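Methylocystis parvus OBBP MbnE (Methylocystis parvus OBBP, PDB 5ICQ) is a periplasmic binding protein that probably captures the copper-chelating peptide methanobactin for import into the cell. Local coordinates at residues A[62-68]-A[259-265]. Residues are numbered along the deposited sequence; the frame is centred on the assembly and turned at random.
With SO4 (sulfate ion), chain B.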
ATOM      1  N   LYS A  62     -30.214  -6.303  -3.811  1.00 12.99           N
ATOM      2  CA  LYS A  62     -29.792  -7.258  -2.790  1.00 15.83           C
ATOM      3  C   LYS A  62     -30.095  -8.689  -3.220  1.00 22.32           C
ATOM      4  O   LYS A  62     -31.129  -8.956  -3.840  1.00 23.65           O
ATOM      5  CB  LYS A  62     -30.486  -6.971  -1.459  1.00 19.32           C
ATOM      6  CG  LYS A  62     -30.366  -5.528  -1.005  1.00 30.74           C
ATOM      7  CD  LYS A  62     -28.939  -5.177  -0.587  1.00 27.10           C
ATOM      8  CE  LYS A  62     -28.824  -3.696  -0.213  1.00 30.63           C
ATOM      9  NZ  LYS A  62     -27.428  -3.288   0.138  1.00 32.28           N
ATOM     10  N   GLY A  63     -29.196  -9.605  -2.873  1.00 18.52           N
ATOM     11  CA  GLY A  63     -29.397 -11.021  -3.112  1.00 20.30           C
ATOM     12  C   GLY A  63     -28.213 -11.657  -3.813  1.00 17.33           C
ATOM     13  O   GLY A  63     -27.303 -10.990  -4.304  1.00 14.40           O
ATOM     14  N   GLY A  64     -28.246 -12.985  -3.842  1.00 14.11           N
ATOM     15  CA  GLY A  64     -27.306 -13.760  -4.624  1.00 18.50           C
ATOM     16  C   GLY A  64     -26.030 -14.097  -3.873  1.00 17.99           C
ATOM     17  O   GLY A  64     -25.730 -13.567  -2.800  1.00 17.99           O
ATOM     18  N   ARG A  65     -25.262 -15.016  -4.461  1.00 15.32           N
ATOM     19  CA  ARG A  65     -23.981 -15.440  -3.915  1.00 16.76           C
ATOM     20  C   ARG A  65     -22.856 -14.955  -4.818  1.00 19.37           C
ATOM     21  O   ARG A  65     -22.865 -15.226  -6.023  1.00 18.93           O
ATOM     22  CB  ARG A  65     -23.917 -16.963  -3.782  1.00 14.87           C
ATOM     23  CG  ARG A  65     -22.522 -17.501  -3.431  1.00 18.81           C
ATOM     24  CD  ARG A  65     -22.507 -19.029  -3.227  1.00 25.21           C
ATOM     25  NE  ARG A  65     -23.299 -19.445  -2.069  1.00 26.42           N
ATOM     26  CZ  ARG A  65     -23.176 -20.621  -1.462  1.00 32.77           C
ATOM     27  NH1 ARG A  65     -22.283 -21.500  -1.898  1.00 24.60           N
ATOM     28  NH2 ARG A  65     -23.941 -20.922  -0.412  1.00 29.33           N
ATOM     29  N   LEU A  66     -21.888 -14.249  -4.241  1.00 11.96           N
ATOM     30  CA  LEU A  66     -20.667 -13.903  -4.966  1.00 13.03           C
ATOM     31  C   LEU A  66     -19.625 -14.987  -4.734  1.00 17.31           C
ATOM     32  O   LEU A  66     -19.371 -15.367  -3.589  1.00 14.50           O
ATOM     33  CB  LEU A  66     -20.111 -12.554  -4.509  1.00  9.68           C
ATOM     34  CG  LEU A  66     -18.751 -12.114  -5.076  1.00  9.76           C
ATOM     35  CD1 LEU A  66     -18.845 -11.816  -6.587  1.00 10.87           C
ATOM     36  CD2 LEU A  66     -18.233 -10.896  -4.309  1.00 11.83           C
ATOM     37  N   ARG A  67     -19.020 -15.481  -5.813  1.00 12.77           N
ATOM     38  CA  ARG A  67     -17.945 -16.458  -5.712  1.00 11.95           C
ATOM     39  C   ARG A  67     -16.633 -15.740  -5.987  1.00 16.18           C
ATOM     40  O   ARG A  67     -16.386 -15.287  -7.114  1.00 13.29           O
ATOM     41  CB  ARG A  67     -18.142 -17.631  -6.671  1.00 16.79           C
ATOM     42  CG  ARG A  67     -19.284 -18.577  -6.288  1.00 22.17           C
ATOM     43  CD  ARG A  67     -20.590 -18.129  -6.913  1.00 25.92           C
ATOM     44  NE  ARG A  67     -20.402 -17.812  -8.324  1.00 25.69           N
ATOM     45  CZ  ARG A  67     -20.366 -18.711  -9.301  1.00 30.66           C
ATOM     46  NH1 ARG A  67     -20.527 -20.001  -9.030  1.00 31.86           N
ATOM     47  NH2 ARG A  67     -20.175 -18.312 -10.553  1.00 29.40           N
ATOM     48  N   VAL A  68     -15.805 -15.655  -4.947  1.00 10.46           N
ATOM     49  CA  VAL A  68     -14.511 -14.985  -4.949  1.00 12.35           C
ATOM     50  C   VAL A  68     -13.421 -16.046  -4.916  1.00 12.74           C
ATOM     51  O   VAL A  68     -13.544 -17.051  -4.203  1.00 17.88           O
ATOM     52  CB  VAL A  68     -14.403 -14.049  -3.724  1.00 21.72           C
ATOM     53  CG1 VAL A  68     -12.974 -13.602  -3.496  1.00 24.59           C
ATOM     54  CG2 VAL A  68     -15.326 -12.853  -3.892  1.00 22.87           C
ATOM     55  N   ASN A 259     -24.237  -6.014  -0.823  1.00 10.67           N
ATOM     56  CA  ASN A 259     -25.454  -6.327  -1.556  1.00  8.82           C
ATOM     57  C   ASN A 259     -25.685  -7.813  -1.747  1.00 14.89           C
ATOM     58  O   ASN A 259     -26.846  -8.251  -1.763  1.00 11.89           O
ATOM     59  CB  ASN A 259     -25.405  -5.610  -2.900  1.00 10.26           C
ATOM     60  CG  ASN A 259     -25.209  -4.129  -2.708  1.00 15.94           C
ATOM     61  OD1 ASN A 259     -25.984  -3.501  -1.982  1.00 15.85           O
ATOM     62  ND2 ASN A 259     -24.126  -3.579  -3.259  1.00 12.15           N
ATOM     63  N   PHE A 260     -24.618  -8.595  -1.872  1.00 10.97           N
ATOM     64  CA  PHE A 260     -24.768 -10.037  -1.992  1.00  8.76           C
ATOM     65  C   PHE A 260     -25.289 -10.616  -0.685  1.00 11.86           C
ATOM     66  O   PHE A 260     -24.925 -10.159   0.403  1.00 13.99           O
ATOM     67  CB  PHE A 260     -23.433 -10.683  -2.360  1.00 13.30           C
ATOM     68  CG  PHE A 260     -22.859 -10.171  -3.647  1.00 14.69           C
ATOM     69  CD1 PHE A 260     -23.391 -10.580  -4.855  1.00 16.69           C
ATOM     70  CD2 PHE A 260     -21.795  -9.268  -3.645  1.00 12.30           C
ATOM     71  CE1 PHE A 260     -22.883 -10.111  -6.054  1.00 15.43           C
ATOM     72  CE2 PHE A 260     -21.277  -8.790  -4.840  1.00 12.02           C
ATOM     73  CZ  PHE A 260     -21.827  -9.214  -6.049  1.00 10.56           C
ATOM     74  N   ASP A 261     -26.153 -11.630  -0.798  1.00 11.23           N
ATOM     75  CA  ASP A 261     -26.632 -12.309   0.401  1.00 12.68           C
ATOM     76  C   ASP A 261     -25.566 -13.229   0.975  1.00 14.76           C
ATOM     77  O   ASP A 261     -25.543 -13.471   2.188  1.00 15.86           O
ATOM     78  CB  ASP A 261     -27.911 -13.095   0.097  1.00 14.90           C
ATOM     79  CG  ASP A 261     -29.155 -12.199   0.016  1.00 29.31           C
ATOM     80  OD1 ASP A 261     -29.084 -11.016   0.426  1.00 28.91           O
ATOM     81  OD2 ASP A 261     -30.214 -12.686  -0.438  1.00 33.09           O
ATOM     82  N   GLU A 262     -24.663 -13.722   0.132  1.00 12.01           N
ATOM     83  CA  GLU A 262     -23.606 -14.629   0.549  1.00  9.72           C
ATOM     84  C   GLU A 262     -22.353 -14.329  -0.249  1.00 12.80           C
ATOM     85  O   GLU A 262     -22.427 -13.963  -1.424  1.00 11.84           O
ATOM     86  CB  GLU A 262     -23.982 -16.107   0.326  1.00 15.75           C
ATOM     87  CG  GLU A 262     -25.010 -16.655   1.299  1.00 28.60           C
ATOM     88  CD  GLU A 262     -25.678 -17.915   0.786  1.00 42.58           C
ATOM     89  OE1 GLU A 262     -26.890 -18.080   1.028  1.00 51.15           O
ATOM     90  OE2 GLU A 262     -24.995 -18.730   0.129  1.00 37.32           O
ATOM     91  N   ILE A 263     -21.202 -14.508   0.392  1.00 10.22           N
ATOM     92  CA  ILE A 263     -19.907 -14.372  -0.261  1.00 11.24           C
ATOM     93  C   ILE A 263     -19.116 -15.638   0.028  1.00 14.49           C
ATOM     94  O   ILE A 263     -18.845 -15.943   1.195  1.00 12.92           O
ATOM     95  CB  ILE A 263     -19.125 -13.149   0.235  1.00  9.52           C
ATOM     96  CG1 ILE A 263     -19.952 -11.874   0.032  1.00 13.54           C
ATOM     97  CG2 ILE A 263     -17.769 -13.083  -0.501  1.00 10.64           C
ATOM     98  CD1 ILE A 263     -19.432 -10.696   0.817  1.00 16.82           C
ATOM     99  N   ASP A 264     -18.731 -16.359  -1.022  1.00 11.66           N
ATOM    100  CA  ASP A 264     -17.969 -17.598  -0.884  1.00 11.63           C
ATOM    101  C   ASP A 264     -16.543 -17.341  -1.350  1.00 16.93           C
ATOM    102  O   ASP A 264     -16.299 -17.150  -2.549  1.00 14.92           O
ATOM    103  CB  ASP A 264     -18.617 -18.727  -1.680  1.00 15.26           C
ATOM    104  CG  ASP A 264     -17.923 -20.072  -1.462  1.00 25.73           C
ATOM    105  OD1 ASP A 264     -17.252 -20.244  -0.420  1.00 27.76           O
ATOM    106  OD2 ASP A 264     -18.052 -20.957  -2.333  1.00 26.97           O
ATOM    107  N   LEU A 265     -15.608 -17.312  -0.401  1.00 12.70           N
ATOM    108  CA  LEU A 265     -14.199 -17.060  -0.691  1.00 12.51           C
ATOM    109  C   LEU A 265     -13.494 -18.405  -0.813  1.00 17.91           C
ATOM    110  O   LEU A 265     -13.310 -19.103   0.188  1.00 18.61           O
ATOM    111  CB  LEU A 265     -13.547 -16.208   0.397  1.00 14.40           C
ATOM    112  CG  LEU A 265     -14.112 -14.789   0.562  1.00 21.86           C
ATOM    113  CD1 LEU A 265     -15.176 -14.749   1.650  1.00 18.13           C
ATOM    114  CD2 LEU A 265     -13.013 -13.778   0.853  1.00 23.82           C
TER
HETATM  115  S   SO4 B 701     -22.754 -24.553   0.352  1.00 58.90           S
HETATM  116  O1  SO4 B 701     -23.001 -24.662   1.785  1.00 56.57           O
HETATM  117  O2  SO4 B 701     -21.529 -25.255  -0.014  1.00 60.88           O
HETATM  118  O3  SO4 B 701     -23.866 -25.135  -0.396  1.00 63.84           O
HETATM  119  O4  SO4 B 701     -22.627 -23.143   0.018  1.00 72.58           O
HETATM  120  O   HOH W   1     -20.223 -21.441  -3.862  1.00 28.91           O
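Arg65 reaches across to Glu262 on the neighbouring parallel strand through its guanidinium. Its CB and CG run beside the Glu262 carbonyl oxygen, and CD passes CB of Asp264. The bend at chi3 (-65°) then turns the guanidinium so that NE, at 2.9 Å, and NH2, unusually close, both donate to Glu262 OE2. This salt bridge uses one carboxylate oxygen, which lies at the guanidinium edge, near its plane, although the two planar groups are 60° apart. NH1 and NH2 share O4 of a sulfate, probably from the crystallisation liquor, that Arg237 NH2 also binds, while NH1 reaches Asp264 OD2 through a water; Asp264 OD1 pairs with Arg237. On the opposite face of the sheet, Leu66 sets CB over the centre of the Phe260 ring, 3.6 Å from its centroid, a CH-pi contact, and Leu66 CD2 lies 3.7 Å from Phe260 CE2. Ile584 of strand 584-585 also touches the ring. With an alanine at Phe260, Leu66 would probably lose the ring face under its CB and a gap would open beside Ile584. Between the faces, Leu66 N donates to Glu262 O, and Asp264 N meets Leu66 O at 2.8 Å, the N-H...O angle 177°. Backbone bonds thus hold edge strand 65-71 in its four-stranded mixed sheet, with the Arg65-Glu262 pair on the more exposed side and Leu66-Phe260 packing on the buried one.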